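Side-chain contact in glutathione S-transferase (Bombyx mori, PDB 4E8H), which probably catalyses the conjugation of glutathione to electrophilic compounds, working as a homodimer whose subunits each join a thioredoxin-like domain to a helical one: residues P90-P93 and R94-A97. Sequence-based numbering, arbitrary orientation.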
loop_
_atom_site.group_PDB
_atom_site.type_symbol
_atom_site.label_atom_id
_atom_site.label_comp_id
_atom_site.label_asym_id
_atom_site.label_seq_id
_atom_site.Cartn_x
_atom_site.Cartn_y
_atom_site.Cartn_z
ATOM N N PRO B 90 -6.611 -9.900 -12.233
ATOM C CA PRO B 90 -6.467 -9.942 -13.693
ATOM C C PRO B 90 -5.301 -9.122 -14.222
ATOM O O PRO B 90 -4.867 -8.162 -13.580
ATOM C CB PRO B 90 -7.797 -9.367 -14.199
ATOM C CG PRO B 90 -8.372 -8.635 -13.042
ATOM C CD PRO B 90 -7.946 -9.413 -11.847
ATOM N N LYS B 91 -4.810 -9.506 -15.394
ATOM C CA LYS B 91 -3.616 -8.892 -15.960
ATOM C C LYS B 91 -3.914 -7.667 -16.814
ATOM O O LYS B 91 -3.023 -6.850 -17.062
ATOM C CB LYS B 91 -2.785 -9.926 -16.718
ATOM C CG LYS B 91 -2.075 -10.878 -15.770
ATOM C CD LYS B 91 -1.241 -11.909 -16.510
ATOM C CE LYS B 91 -0.586 -12.832 -15.489
ATOM N NZ LYS B 91 0.515 -13.633 -16.086
ATOM N N ASN B 92 -5.168 -7.548 -17.253
ATOM C CA ASN B 92 -5.655 -6.348 -17.922
ATOM C C ASN B 92 -5.259 -5.126 -17.100
ATOM O O ASN B 92 -5.632 -5.032 -15.929
ATOM C CB ASN B 92 -7.177 -6.404 -18.071
ATOM C CG ASN B 92 -7.751 -5.136 -18.672
ATOM O OD1 ASN B 92 -8.282 -4.282 -17.960
ATOM N ND2 ASN B 92 -7.637 -5.001 -19.988
ATOM N N PRO B 93 -4.488 -4.198 -17.701
ATOM C CA PRO B 93 -3.964 -3.057 -16.946
ATOM C C PRO B 93 -5.012 -2.229 -16.196
ATOM O O PRO B 93 -4.750 -1.811 -15.066
ATOM C CB PRO B 93 -3.268 -2.220 -18.023
ATOM C CG PRO B 93 -2.813 -3.228 -19.017
ATOM C CD PRO B 93 -3.923 -4.248 -19.065
ATOM N N ARG B 94 -6.176 -2.005 -16.806
ATOM C CA ARG B 94 -7.234 -1.208 -16.176
ATOM C C ARG B 94 -7.877 -1.928 -14.983
ATOM O O ARG B 94 -8.026 -1.335 -13.913
ATOM C CB ARG B 94 -8.272 -0.726 -17.205
ATOM C CG ARG B 94 -7.685 0.272 -18.212
ATOM C CD ARG B 94 -8.726 1.064 -19.003
ATOM N NE ARG B 94 -8.079 2.129 -19.778
ATOM C CZ ARG B 94 -8.710 3.029 -20.531
ATOM N NH1 ARG B 94 -10.034 3.021 -20.637
ATOM N NH2 ARG B 94 -8.009 3.949 -21.182
ATOM N N GLN B 95 -8.230 -3.200 -15.161
ATOM C CA GLN B 95 -8.772 -4.006 -14.065
ATOM C C GLN B 95 -7.754 -4.212 -12.940
ATOM O O GLN B 95 -8.113 -4.168 -11.763
ATOM C CB GLN B 95 -9.302 -5.347 -14.575
ATOM C CG GLN B 95 -10.653 -5.252 -15.280
ATOM C CD GLN B 95 -11.094 -6.568 -15.902
ATOM O OE1 GLN B 95 -10.277 -7.447 -16.178
ATOM N NE2 GLN B 95 -12.395 -6.704 -16.135
ATOM N N ARG B 96 -6.490 -4.422 -13.308
ATOM C CA ARG B 96 -5.411 -4.544 -12.326
ATOM C C ARG B 96 -5.218 -3.242 -11.544
ATOM O O ARG B 96 -5.012 -3.274 -10.330
ATOM C CB ARG B 96 -4.104 -4.956 -13.006
ATOM C CG ARG B 96 -2.945 -5.211 -12.048
ATOM C CD ARG B 96 -1.802 -5.885 -12.770
ATOM N NE ARG B 96 -2.083 -7.300 -13.005
ATOM C CZ ARG B 96 -1.369 -8.304 -12.506
ATOM N NH1 ARG B 96 -0.303 -8.062 -11.752
ATOM N NH2 ARG B 96 -1.710 -9.556 -12.777
ATOM N N ALA B 97 -5.295 -2.110 -12.244
ATOM C CA ALA B 97 -5.129 -0.787 -11.633
ATOM C C ALA B 97 -6.172 -0.481 -10.558
ATOM O O ALA B 97 -5.835 0.060 -9.502
ATOM C CB ALA B 97 -5.134 0.301 -12.699
#
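Asn-92, the N-cap of helix 93-124, turns OD1 back toward the first turn and accepts a hydrogen bond from Gln-95 N; this helix opens the all-helical C-terminal domain of the glutathione transferase. CG stands anti to the backbone N (chi1 176°), and the amide is turned so that OD1 lies 3.0 Å from Gln-95 N in a nearly straight bond. Asparagine suits the place because its short arm carries an acceptor just far enough to satisfy an amide with no preceding turn to pair with. Proline suits position 93, the first of the helix, since its phi is already helical and it has no N-H to leave unpaired.

Pro-90 and Gln-95 meet with their side chains at about a right angle: Pro-90 CG packs 3.7 Å from Gln-95 CB. Arg-96 runs back along the loop toward Pro-90 and Lys-91, bent at chi3 (-76°), and NE donates to Pro-90 O at 3.0 Å in a somewhat bent bond; the oxygen sits at the guanidinium edge, 23° out of its plane. Asn-80 of the same chain takes a hydrogen bond on OD1 from Arg-96 NH2, so one long, buried arginine serves two acceptors. Shortening Arg-96 to an alanine would remove both donors and would probably leave Pro-90 O and Asn-80 OD1 without these partners. Exposed Lys-91 lies alongside, its NZ 5.7 Å from Arg-96 NH2, so the like charges do not touch. Tyr-77 of the second subunit packs on Pro-93 and Ala-97, placing this turn at the dimer interface. Arg-96 N meets Asn-92 O at 2.8 Å, almost in line with the carbonyl bond.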